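Local coordinates for protein glucoamylase (Thermoanaerobacterium thermosaccharolyticum, PDB 1LF6) that hydrolyses terminal alpha-1,4-linked glucose units one after another from the non-reducing ends of glucan chains, releasing beta-D-glucose, at residues D616-V621 with A664-H669; K293-Y298 with A623-A628; S535-V540 with G607-A612; I304-E309 with N350-A355. All blocks are in the same frame, centred on the assembly; numbering follows the deposited sequence.

Contact 1: D616-V621 with A664-H669; sequences DATPYV and ASNIEH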
loop_
_atom_site.group_PDB
_atom_site.type_symbol
_atom_site.label_atom_id
_atom_site.label_comp_id
_atom_site.label_asym_id
_atom_site.label_seq_id
_atom_site.Cartn_x
_atom_site.Cartn_y
_atom_site.Cartn_z
ATOM N N ASP A 616 -27.350 7.118 9.534
ATOM C CA ASP A 616 -26.762 5.780 9.517
ATOM C C ASP A 616 -25.702 5.723 8.427
ATOM O O ASP A 616 -25.919 6.203 7.314
ATOM C CB ASP A 616 -27.846 4.727 9.247
ATOM C CG ASP A 616 -27.363 3.308 9.507
ATOM O OD1 ASP A 616 -28.041 2.358 9.063
ATOM O OD2 ASP A 616 -26.312 3.137 10.165
ATOM N N ALA A 617 -24.556 5.135 8.747
ATOM C CA ALA A 617 -23.469 5.026 7.789
ATOM C C ALA A 617 -23.229 3.580 7.366
ATOM O O ALA A 617 -22.317 3.294 6.584
ATOM C CB ALA A 617 -22.200 5.608 8.389
ATOM N N THR A 618 -24.055 2.671 7.873
ATOM C CA THR A 618 -23.926 1.251 7.554
ATOM C C THR A 618 -23.768 0.974 6.055
ATOM O O THR A 618 -22.912 0.191 5.653
ATOM C CB THR A 618 -25.126 0.449 8.114
ATOM O OG1 THR A 618 -25.188 0.637 9.532
ATOM C CG2 THR A 618 -24.967 -1.045 7.819
ATOM N N PRO A 619 -24.585 1.615 5.204
ATOM C CA PRO A 619 -24.436 1.358 3.767
ATOM C C PRO A 619 -23.048 1.725 3.228
ATOM O O PRO A 619 -22.587 1.145 2.247
ATOM C CB PRO A 619 -25.558 2.189 3.142
ATOM C CG PRO A 619 -25.834 3.241 4.162
ATOM C CD PRO A 619 -25.725 2.509 5.460
ATOM N N TYR A 620 -22.382 2.683 3.871
ATOM C CA TYR A 620 -21.042 3.080 3.453
ATOM C C TYR A 620 -20.052 2.052 3.975
ATOM O O TYR A 620 -19.043 1.772 3.332
ATOM C CB TYR A 620 -20.711 4.480 3.978
ATOM C CG TYR A 620 -21.610 5.525 3.376
ATOM C CD1 TYR A 620 -21.331 6.076 2.123
ATOM C CD2 TYR A 620 -22.801 5.884 4.004
ATOM C CE1 TYR A 620 -22.223 6.952 1.509
ATOM C CE2 TYR A 620 -23.701 6.760 3.396
ATOM C CZ TYR A 620 -23.407 7.287 2.148
ATOM O OH TYR A 620 -24.310 8.132 1.535
ATOM N N VAL A 621 -20.334 1.490 5.147
ATOM C CA VAL A 621 -19.463 0.454 5.685
ATOM C C VAL A 621 -19.589 -0.750 4.741
ATOM O O VAL A 621 -18.588 -1.311 4.288
ATOM C CB VAL A 621 -19.885 0.037 7.124
ATOM C CG1 VAL A 621 -19.152 -1.227 7.543
ATOM C CG2 VAL A 621 -19.578 1.164 8.103
ATOM N N ALA A 664 -15.730 1.513 13.132
ATOM C CA ALA A 664 -15.810 1.813 14.559
ATOM C C ALA A 664 -16.723 3.007 14.845
ATOM O O ALA A 664 -17.501 2.994 15.805
ATOM C CB ALA A 664 -14.406 2.086 15.102
ATOM N N SER A 665 -16.622 4.042 14.013
ATOM C CA SER A 665 -17.440 5.236 14.194
ATOM C C SER A 665 -18.920 4.923 14.023
ATOM O O SER A 665 -19.757 5.459 14.742
ATOM C CB SER A 665 -17.028 6.336 13.200
ATOM O OG SER A 665 -15.709 6.796 13.455
ATOM N N ASN A 666 -19.240 4.054 13.069
ATOM C CA ASN A 666 -20.629 3.689 12.821
ATOM C C ASN A 666 -21.213 2.905 13.998
ATOM O O ASN A 666 -22.427 2.854 14.170
ATOM C CB ASN A 666 -20.738 2.859 11.541
ATOM C CG ASN A 666 -22.181 2.591 11.133
ATOM O OD1 ASN A 666 -22.556 1.448 10.854
ATOM N ND2 ASN A 666 -22.992 3.643 11.085
ATOM N N ILE A 667 -20.346 2.293 14.800
ATOM C CA ILE A 667 -20.797 1.530 15.957
ATOM C C ILE A 667 -21.001 2.456 17.160
ATOM O O ILE A 667 -21.983 2.315 17.889
ATOM C CB ILE A 667 -19.793 0.403 16.318
ATOM C CG1 ILE A 667 -19.822 -0.681 15.240
ATOM C CG2 ILE A 667 -20.139 -0.201 17.676
ATOM C CD1 ILE A 667 -18.700 -1.697 15.347
ATOM N N GLU A 668 -20.080 3.402 17.351
ATOM C CA GLU A 668 -20.162 4.366 18.453
ATOM C C GLU A 668 -21.162 5.477 18.154
ATOM O O GLU A 668 -21.625 6.163 19.063
ATOM C CB GLU A 668 -18.810 5.044 18.716
ATOM C CG GLU A 668 -17.761 4.200 19.394
ATOM C CD GLU A 668 -18.223 3.610 20.708
ATOM O OE1 GLU A 668 -18.258 4.330 21.734
ATOM O OE2 GLU A 668 -18.554 2.408 20.705
ATOM N N HIS A 669 -21.468 5.666 16.875
ATOM C CA HIS A 669 -22.390 6.706 16.442
ATOM C C HIS A 669 -21.750 8.091 16.557
ATOM O O HIS A 669 -22.422 9.071 16.878
ATOM C CB HIS A 669 -23.683 6.656 17.263
ATOM C CG HIS A 669 -24.399 5.347 17.172
ATOM N ND1 HIS A 669 -24.770 4.784 15.969
ATOM C CD2 HIS A 669 -24.808 4.486 18.132
ATOM C CE1 HIS A 669 -25.377 3.633 16.194
ATOM N NE2 HIS A 669 -25.414 3.429 17.499
#
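Asn666, in the last turn of helix 653-668, fits its side chain against Ala617, Thr618 and Val621 where helix 618-627 begins. Along 664-669, Ser665 faces another way: it packs on Met608 and Ile611 of helix 600-612, while its OG is hydrogen-bonded to Ile661 O and Leu672 N. Asn666 itself points at the opposing backbone, its CA 5.9 Å from that of Ala617. With CG anti to the backbone N (chi1 -173°), the amide extends across the start of the helix. It is probably turned over in the model; as deposited, Asn666 OD1 lies 3.1 Å from Thr618 OG1. Asn666 ND2 lies 3.2 Å from Ala617 N. Nearer the root, Asn666 CB rests on Val621 CG2 at 4.0 Å. The amide plane is 19° from that of the Asp616 carboxylate, which is already engaged: Thr618 OG1 donates to Asp616 OD2 at 2.8 Å, on the syn side, and Thr618 N adds a weak capping bond to the same oxygen. Past Asn666, His669 takes positive phi and ends the helix. With an alanine here the amide is gone, and Thr618 OG1 and Ala617 N would probably be left without their polar neighbour and with a gap beside them, while the CB contact with Val621 could stay. Since an amide offers both a donor and an acceptor, the turned-over group could serve the hydroxyl and the backbone N-H at this helix start together.

Contact 2: K293-Y298 with A623-A628; sequences KANSLY and AMEKFA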
loop_
_atom_site.group_PDB
_atom_site.type_symbol
_atom_site.label_atom_id
_atom_site.label_comp_id
_atom_site.label_asym_id
_atom_site.label_seq_id
_atom_site.Cartn_x
_atom_site.Cartn_y
_atom_site.Cartn_z
ATOM N N LYS A 293 -18.107 -7.060 18.056
ATOM C CA LYS A 293 -18.590 -6.642 16.747
ATOM C C LYS A 293 -17.478 -6.633 15.704
ATOM O O LYS A 293 -17.744 -6.722 14.504
ATOM C CB LYS A 293 -19.227 -5.252 16.828
ATOM C CG LYS A 293 -20.548 -5.220 17.572
ATOM C CD LYS A 293 -21.187 -3.844 17.491
ATOM C CE LYS A 293 -22.547 -3.833 18.162
ATOM N NZ LYS A 293 -23.181 -2.487 18.096
ATOM N N ALA A 294 -16.236 -6.522 16.162
ATOM C CA ALA A 294 -15.085 -6.504 15.262
ATOM C C ALA A 294 -15.204 -7.637 14.245
ATOM O O ALA A 294 -15.422 -8.789 14.617
ATOM C CB ALA A 294 -13.795 -6.641 16.063
ATOM N N ASN A 295 -15.067 -7.308 12.963
ATOM C CA ASN A 295 -15.190 -8.307 11.906
ATOM C C ASN A 295 -13.865 -8.623 11.215
ATOM O O ASN A 295 -12.817 -8.080 11.569
ATOM C CB ASN A 295 -16.231 -7.853 10.876
ATOM C CG ASN A 295 -15.840 -6.563 10.172
ATOM O OD1 ASN A 295 -16.629 -5.989 9.422
ATOM N ND2 ASN A 295 -14.622 -6.104 10.409
ATOM N N SER A 296 -13.917 -9.502 10.222
ATOM C CA SER A 296 -12.714 -9.906 9.508
ATOM C C SER A 296 -12.004 -8.765 8.791
ATOM O O SER A 296 -10.778 -8.660 8.848
ATOM C CB SER A 296 -13.042 -11.017 8.507
ATOM O OG SER A 296 -13.913 -10.549 7.495
ATOM N N LEU A 297 -12.760 -7.909 8.116
ATOM C CA LEU A 297 -12.136 -6.803 7.396
ATOM C C LEU A 297 -11.443 -5.858 8.363
ATOM O O LEU A 297 -10.418 -5.271 8.029
ATOM C CB LEU A 297 -13.169 -6.045 6.556
ATOM C CG LEU A 297 -12.614 -4.985 5.597
ATOM C CD1 LEU A 297 -11.495 -5.572 4.748
ATOM C CD2 LEU A 297 -13.735 -4.470 4.709
ATOM N N TYR A 298 -12.001 -5.716 9.562
ATOM C CA TYR A 298 -11.412 -4.850 10.580
ATOM C C TYR A 298 -10.041 -5.399 10.956
ATOM O O TYR A 298 -9.043 -4.683 10.927
ATOM C CB TYR A 298 -12.308 -4.813 11.820
ATOM C CG TYR A 298 -11.645 -4.273 13.069
ATOM C CD1 TYR A 298 -11.372 -2.915 13.210
ATOM C CD2 TYR A 298 -11.327 -5.121 14.133
ATOM C CE1 TYR A 298 -10.806 -2.408 14.387
ATOM C CE2 TYR A 298 -10.761 -4.627 15.313
ATOM C CZ TYR A 298 -10.509 -3.271 15.437
ATOM O OH TYR A 298 -10.002 -2.776 16.620
ATOM N N ALA A 623 -20.537 -0.836 1.640
ATOM C CA ALA A 623 -19.977 -0.555 0.324
ATOM C C ALA A 623 -18.463 -0.784 0.322
ATOM O O ALA A 623 -17.919 -1.400 -0.597
ATOM C CB ALA A 623 -20.290 0.872 -0.086
ATOM N N MET A 624 -17.780 -0.278 1.342
ATOM C CA MET A 624 -16.341 -0.465 1.419
ATOM C C MET A 624 -15.993 -1.949 1.502
ATOM O O MET A 624 -14.999 -2.398 0.916
ATOM C CB MET A 624 -15.754 0.282 2.625
ATOM C CG MET A 624 -15.685 1.798 2.441
ATOM S SD MET A 624 -14.552 2.591 3.594
ATOM C CE MET A 624 -12.990 2.306 2.809
ATOM N N GLU A 625 -16.818 -2.714 2.214
ATOM C CA GLU A 625 -16.581 -4.149 2.362
ATOM C C GLU A 625 -16.674 -4.864 1.022
ATOM O O GLU A 625 -15.861 -5.733 0.719
ATOM C CB GLU A 625 -17.577 -4.754 3.363
ATOM C CG GLU A 625 -17.302 -4.308 4.792
ATOM C CD GLU A 625 -18.388 -4.700 5.775
ATOM O OE1 GLU A 625 -18.255 -4.332 6.962
ATOM O OE2 GLU A 625 -19.366 -5.367 5.369
ATOM N N LYS A 626 -17.651 -4.477 0.209
ATOM C CA LYS A 626 -17.835 -5.087 -1.097
ATOM C C LYS A 626 -16.757 -4.625 -2.079
ATOM O O LYS A 626 -16.428 -5.340 -3.023
ATOM C CB LYS A 626 -19.231 -4.756 -1.639
ATOM C CG LYS A 626 -20.369 -5.192 -0.709
ATOM C CD LYS A 626 -21.725 -4.759 -1.234
ATOM C CE LYS A 626 -22.818 -4.919 -0.180
ATOM N NZ LYS A 626 -22.888 -6.312 0.329
ATOM N N PHE A 627 -16.200 -3.437 -1.852
ATOM C CA PHE A 627 -15.154 -2.922 -2.729
ATOM C C PHE A 627 -13.857 -3.698 -2.527
ATOM O O PHE A 627 -13.024 -3.781 -3.430
ATOM C CB PHE A 627 -14.916 -1.430 -2.464
ATOM C CG PHE A 627 -15.923 -0.526 -3.121
ATOM C CD1 PHE A 627 -16.394 0.608 -2.463
ATOM C CD2 PHE A 627 -16.406 -0.806 -4.403
ATOM C CE1 PHE A 627 -17.334 1.450 -3.069
ATOM C CE2 PHE A 627 -17.345 0.030 -5.015
ATOM C CZ PHE A 627 -17.811 1.160 -4.347
ATOM N N ALA A 628 -13.688 -4.268 -1.338
ATOM C CA ALA A 628 -12.492 -5.037 -1.036
ATOM C C ALA A 628 -12.519 -6.298 -1.892
ATOM O O ALA A 628 -13.595 -6.788 -2.251
ATOM C CB ALA A 628 -12.455 -5.403 0.457
#
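Leu297 and Glu625 bring the two backbones to 7.2 Å between their CA atoms, the first turn of helix 296-306 lying beside the last turns of helix 618-627. Leu297 does the apolar work. Its chi1 of -172° carries CG away from the backbone N and sends the two methyls toward the other helix: CD2 sits 3.6 Å from Glu625 CG and almost as near to the CA of that residue, while CD1 makes a looser contact with Ala628 CB at 4.4 Å. Glu625 answers with its aliphatic stem, which crosses Leu297 obliquely and then runs extended beyond CG, carrying the carboxylate past the leucine to Asn295. There Glu625 OE1 comes 3.4 Å from the amide oxygen Asn295 OD1 as modelled, the two flat groups turned 63° apart; the amide is probably turned over. The firm partner of Glu625 OE1 is Tyr659 OH, on helix 653-668, and the same helix packs on Leu297 through Tyr659 and on Asn295 through Phe663. Asn295 holds the N-cap position of helix 296-306, and Asn295 ND2, as modelled, lies 2.8 Å from Tyr298 N. An early helix of the catalytic domain is thereby laid against one from near the end of the chain, with helix 653-668 alongside both, consistent with the closing of the ring of helical hairpins in the (alpha/alpha) barrel of family 15 glycoside hydrolases.

Contact 3: S535-V540 with G607-A612; sequences SFLELV and GMYEIA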
loop_
_atom_site.group_PDB
_atom_site.type_symbol
_atom_site.label_atom_id
_atom_site.label_comp_id
_atom_site.label_asym_id
_atom_site.label_seq_id
_atom_site.Cartn_x
_atom_site.Cartn_y
_atom_site.Cartn_z
ATOM N N SER A 535 -13.276 16.443 -1.073
ATOM C CA SER A 535 -12.350 16.730 0.017
ATOM C C SER A 535 -12.845 17.859 0.913
ATOM O O SER A 535 -12.361 18.020 2.034
ATOM C CB SER A 535 -10.970 17.105 -0.541
ATOM O OG SER A 535 -10.403 16.030 -1.271
ATOM N N PHE A 536 -13.787 18.657 0.419
ATOM C CA PHE A 536 -14.303 19.756 1.223
ATOM C C PHE A 536 -14.930 19.201 2.496
ATOM O O PHE A 536 -15.051 19.915 3.488
ATOM C CB PHE A 536 -15.346 20.572 0.452
ATOM C CG PHE A 536 -16.704 19.934 0.405
ATOM C CD1 PHE A 536 -16.958 18.865 -0.449
ATOM C CD2 PHE A 536 -17.727 20.393 1.231
ATOM C CE1 PHE A 536 -18.210 18.260 -0.480
ATOM C CE2 PHE A 536 -18.983 19.794 1.208
ATOM C CZ PHE A 536 -19.227 18.722 0.350
ATOM N N LEU A 537 -15.325 17.931 2.470
ATOM C CA LEU A 537 -15.932 17.319 3.648
ATOM C C LEU A 537 -14.950 17.272 4.812
ATOM O O LEU A 537 -15.327 16.937 5.939
ATOM C CB LEU A 537 -16.451 15.906 3.338
ATOM C CG LEU A 537 -17.707 15.825 2.460
ATOM C CD1 LEU A 537 -18.051 14.362 2.197
ATOM C CD2 LEU A 537 -18.874 16.552 3.145
ATOM N N GLU A 538 -13.691 17.601 4.535
ATOM C CA GLU A 538 -12.671 17.624 5.576
ATOM C C GLU A 538 -13.029 18.712 6.577
ATOM O O GLU A 538 -12.653 18.641 7.751
ATOM C CB GLU A 538 -11.301 17.911 4.974
ATOM C CG GLU A 538 -10.673 16.714 4.291
ATOM C CD GLU A 538 -10.254 15.644 5.276
ATOM O OE1 GLU A 538 -11.114 14.843 5.706
ATOM O OE2 GLU A 538 -9.056 15.616 5.633
ATOM N N LEU A 539 -13.756 19.718 6.090
ATOM C CA LEU A 539 -14.200 20.834 6.918
ATOM C C LEU A 539 -15.017 20.312 8.096
ATOM O O LEU A 539 -14.816 20.737 9.230
ATOM C CB LEU A 539 -15.060 21.810 6.101
ATOM C CG LEU A 539 -14.358 22.722 5.085
ATOM C CD1 LEU A 539 -15.391 23.286 4.114
ATOM C CD2 LEU A 539 -13.615 23.847 5.809
ATOM N N VAL A 540 -15.939 19.394 7.824
ATOM C CA VAL A 540 -16.776 18.823 8.878
ATOM C C VAL A 540 -16.024 17.732 9.657
ATOM O O VAL A 540 -16.119 17.651 10.882
ATOM C CB VAL A 540 -18.091 18.241 8.293
ATOM C CG1 VAL A 540 -18.814 19.305 7.453
ATOM C CG2 VAL A 540 -17.796 17.031 7.445
ATOM N N GLY A 607 -19.125 8.408 4.335
ATOM C CA GLY A 607 -19.782 7.709 5.423
ATOM C C GLY A 607 -19.496 8.418 6.731
ATOM O O GLY A 607 -20.374 8.555 7.580
ATOM N N MET A 608 -18.258 8.875 6.891
ATOM C CA MET A 608 -17.875 9.578 8.102
ATOM C C MET A 608 -18.642 10.887 8.197
ATOM O O MET A 608 -19.051 11.302 9.289
ATOM C CB MET A 608 -16.365 9.829 8.119
ATOM C CG MET A 608 -15.553 8.584 8.410
ATOM S SD MET A 608 -15.968 7.812 10.011
ATOM C CE MET A 608 -15.168 8.919 11.150
ATOM N N TYR A 609 -18.855 11.546 7.062
ATOM C CA TYR A 609 -19.621 12.787 7.094
ATOM C C TYR A 609 -21.063 12.486 7.500
ATOM O O TYR A 609 -21.658 13.218 8.289
ATOM C CB TYR A 609 -19.625 13.487 5.731
ATOM C CG TYR A 609 -20.777 14.464 5.613
ATOM C CD1 TYR A 609 -21.977 14.084 5.013
ATOM C CD2 TYR A 609 -20.703 15.734 6.190
ATOM C CE1 TYR A 609 -23.082 14.939 4.996
ATOM C CE2 TYR A 609 -21.799 16.598 6.182
ATOM C CZ TYR A 609 -22.989 16.193 5.584
ATOM O OH TYR A 609 -24.088 17.026 5.586
ATOM N N GLU A 610 -21.620 11.409 6.958
ATOM C CA GLU A 610 -22.992 11.048 7.275
ATOM C C GLU A 610 -23.174 10.856 8.778
ATOM O O GLU A 610 -24.199 11.252 9.333
ATOM C CB GLU A 610 -23.403 9.794 6.502
ATOM C CG GLU A 610 -23.500 10.009 4.987
ATOM C CD GLU A 610 -24.534 11.067 4.594
ATOM O OE1 GLU A 610 -25.649 11.035 5.150
ATOM O OE2 GLU A 610 -24.240 11.915 3.722
ATOM N N ILE A 611 -22.184 10.264 9.441
ATOM C CA ILE A 611 -22.260 10.069 10.881
ATOM C C ILE A 611 -22.328 11.441 11.547
ATOM O O ILE A 611 -23.146 11.670 12.444
ATOM C CB ILE A 611 -21.033 9.295 11.421
ATOM C CG1 ILE A 611 -21.053 7.856 10.881
ATOM C CG2 ILE A 611 -21.045 9.288 12.956
ATOM C CD1 ILE A 611 -19.884 7.003 11.341
ATOM N N ALA A 612 -21.469 12.354 11.105
ATOM C CA ALA A 612 -21.455 13.714 11.643
ATOM C C ALA A 612 -22.833 14.346 11.466
ATOM O O ALA A 612 -23.263 15.150 12.292
ATOM C CB ALA A 612 -20.407 14.548 10.914
#
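Leu537 brings its CD2 methyl obliquely against the Tyr609 ring in an off-centre CH-pi contact, 4.1 Å from the centroid and 30° from the ring normal. The methyl is shifted toward the root of the ring, 3.6 Å from Tyr609 CD2, and the other branch, CD1, reaches the Tyr609 CB methylene at 4.0 Å. The leucine thus straddles the junction of ring and stem, its side chain running at about a right angle to that of the tyrosine. A first torsion of 160° points Tyr609 CG away from its backbone N, and the ring leaves helix 600-612 directly toward 535-540. Val540, a turn further on from Leu537, comes at the edge of the same ring, with CG2 near its plane beside CD2; this methyl is also crowded against a carbonyl oxygen of its own segment, and its exact place is doubtful. No polar bond joins the two segments. The phenol is instead fixed at its far end, where Tyr609 OH is hydrogen-bonded to Ala547 O, so the ring is held both by that bond and by the aliphatic branches along its base. The whole contact is buried. Leu556 of helix 550-562 packs on both Leu537 and Tyr609, Leu539 turns to Pro445 and Ala449 of helix 445-464, and Met608 carries helix 600-612 against helix 653-668.

Contact 4: I304-E309 with N350-A355; sequences ILKASE and NAFIAA
Ser308 OG donates to Ile304 O at 2.8 Å, tilted 33° from the carbonyl plane, just past the helix turn whose Leu305 and Lys306 meet Phe352. Ser308 N returns to Leu305 O at 2.8 Å as well, and a type I turn from Lys306 to Glu309 takes the chain out of the helix. Against this helix end Phe352 thrusts the far edge of its ring. With CG swung beside its own backbone N (chi1 -81°), it carries CZ to 3.9 Å from Leu305 CB and 3.8 Å from Lys306 N, the latter near the ring plane. Lys306 CG lies 4.1 Å from Phe352 CE1, the two side chains running at about a right angle; the lysine's end leads off from 350-355, and its side chain also touches Trp280 and Tyr283. Leu305 completes the fit by placing CD1 on Ala351 CB at 3.8 Å. Tyr317 meets the Phe352 ring at about 55° between planes, and Met302 and Tyr283 also touch it. If a serine took its place, Leu305 CB and Lys306 CG would probably lose their aromatic partner and a gap would open between the helices. The chemistry between the segments is largely apolar, without a hydrogen bond; the bonds of Ser308 shape the helix end, while Glu309 pairs with Arg363.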
loop_
_atom_site.group_PDB
_atom_site.type_symbol
_atom_site.label_atom_id
_atom_site.label_comp_id
_atom_site.label_asym_id
_atom_site.label_seq_id
_atom_site.Cartn_x
_atom_site.Cartn_y
_atom_site.Cartn_z
ATOM N N ILE A 304 -2.719 -5.403 8.048
ATOM C CA ILE A 304 -2.100 -4.820 6.867
ATOM C C ILE A 304 -1.379 -3.534 7.260
ATOM O O ILE A 304 -0.240 -3.310 6.850
ATOM C CB ILE A 304 -3.151 -4.518 5.765
ATOM C CG1 ILE A 304 -3.651 -5.827 5.158
ATOM C CG2 ILE A 304 -2.547 -3.617 4.684
ATOM C CD1 ILE A 304 -4.729 -5.641 4.112
ATOM N N LEU A 305 -2.027 -2.697 8.066
ATOM C CA LEU A 305 -1.406 -1.448 8.502
ATOM C C LEU A 305 -0.184 -1.778 9.348
ATOM O O LEU A 305 0.902 -1.239 9.144
ATOM C CB LEU A 305 -2.396 -0.607 9.320
ATOM C CG LEU A 305 -3.642 -0.123 8.570
ATOM C CD1 LEU A 305 -4.488 0.741 9.491
ATOM C CD2 LEU A 305 -3.231 0.667 7.319
ATOM N N LYS A 306 -0.375 -2.687 10.298
ATOM C CA LYS A 306 0.698 -3.110 11.183
ATOM C C LYS A 306 1.888 -3.611 10.367
ATOM O O LYS A 306 3.039 -3.357 10.708
ATOM C CB LYS A 306 0.190 -4.225 12.097
ATOM C CG LYS A 306 0.481 -3.996 13.557
ATOM C CD LYS A 306 1.955 -4.038 13.831
ATOM C CE LYS A 306 2.268 -3.670 15.273
ATOM N NZ LYS A 306 3.728 -3.786 15.479
ATOM N N ALA A 307 1.595 -4.322 9.284
ATOM C CA ALA A 307 2.626 -4.877 8.413
ATOM C C ALA A 307 3.216 -3.866 7.428
ATOM O O ALA A 307 4.083 -4.221 6.625
ATOM C CB ALA A 307 2.057 -6.068 7.646
ATOM N N SER A 308 2.768 -2.612 7.493
ATOM C CA SER A 308 3.262 -1.585 6.566
ATOM C C SER A 308 4.328 -0.666 7.156
ATOM O O SER A 308 4.676 0.361 6.567
ATOM C CB SER A 308 2.090 -0.746 6.045
ATOM O OG SER A 308 1.204 -1.547 5.283
ATOM N N GLU A 309 4.843 -1.040 8.322
ATOM C CA GLU A 309 5.881 -0.260 8.984
ATOM C C GLU A 309 7.252 -0.831 8.634
ATOM O O GLU A 309 7.404 -2.044 8.520
ATOM C CB GLU A 309 5.694 -0.314 10.507
ATOM C CG GLU A 309 6.814 0.336 11.316
ATOM C CD GLU A 309 6.653 0.151 12.820
ATOM O OE1 GLU A 309 6.354 -0.982 13.251
ATOM O OE2 GLU A 309 6.839 1.132 13.568
ATOM N N ASN A 350 -4.538 7.297 13.147
ATOM C CA ASN A 350 -5.879 7.421 13.691
ATOM C C ASN A 350 -6.572 6.063 13.771
ATOM O O ASN A 350 -7.359 5.814 14.693
ATOM C CB ASN A 350 -6.714 8.400 12.861
ATOM C CG ASN A 350 -6.320 9.838 13.108
ATOM O OD1 ASN A 350 -5.926 10.198 14.220
ATOM N ND2 ASN A 350 -6.432 10.672 12.081
ATOM N N ALA A 351 -6.282 5.186 12.812
ATOM C CA ALA A 351 -6.868 3.847 12.813
ATOM C C ALA A 351 -6.263 3.065 13.982
ATOM O O ALA A 351 -6.972 2.374 14.704
ATOM C CB ALA A 351 -6.573 3.138 11.496
ATOM N N PHE A 352 -4.948 3.175 14.167
ATOM C CA PHE A 352 -4.302 2.485 15.276
ATOM C C PHE A 352 -4.916 2.957 16.593
ATOM O O PHE A 352 -5.147 2.160 17.496
ATOM C CB PHE A 352 -2.787 2.758 15.287
ATOM C CG PHE A 352 -2.004 1.901 14.328
ATOM C CD1 PHE A 352 -2.112 0.512 14.371
ATOM C CD2 PHE A 352 -1.137 2.476 13.404
ATOM C CE1 PHE A 352 -1.365 -0.296 13.505
ATOM C CE2 PHE A 352 -0.384 1.680 12.534
ATOM C CZ PHE A 352 -0.499 0.294 12.586
ATOM N N ILE A 353 -5.177 4.255 16.699
ATOM C CA ILE A 353 -5.776 4.806 17.910
ATOM C C ILE A 353 -7.150 4.194 18.133
ATOM O O ILE A 353 -7.449 3.695 19.216
ATOM C CB ILE A 353 -5.933 6.338 17.829
ATOM C CG1 ILE A 353 -4.554 7.002 17.761
ATOM C CG2 ILE A 353 -6.705 6.850 19.043
ATOM C CD1 ILE A 353 -3.681 6.712 18.955
ATOM N N ALA A 354 -7.979 4.231 17.094
ATOM C CA ALA A 354 -9.328 3.694 17.159
ATOM C C ALA A 354 -9.345 2.210 17.504
ATOM O O ALA A 354 -10.293 1.717 18.124
ATOM C CB ALA A 354 -10.035 3.914 15.832
ATOM N N ALA A 355 -8.300 1.503 17.085
ATOM C CA ALA A 355 -8.183 0.068 17.325
ATOM C C ALA A 355 -7.578 -0.261 18.691
ATOM O O ALA A 355 -7.637 -1.405 19.136
ATOM C CB ALA A 355 -7.346 -0.571 16.217
#

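Overall arrangement
From the N terminus, contact 2 opens first, at 293-298, and stays open for more than three hundred residues. Within that span contact 4 closes a short loop, tying helix 296-306 to helix 342-355, and contact 3 later closes another between 535-540 and helix 600-612. Contact 1 then starts at 616-621, just before contact 2 ends on the same helix, 618-627, so these two cross, touching through Ile667 and Lys293; contact 1 closes last, on helix 653-668. Contacts 2 and 4 share helix 296-306 and touch through Tyr298 and Ala355. Contacts 1 and 3 meet among the late helices, 653-668 on 600-612, while contact 2 ties early helix 296-306 to late helix 618-627 of the (alpha/alpha) barrel.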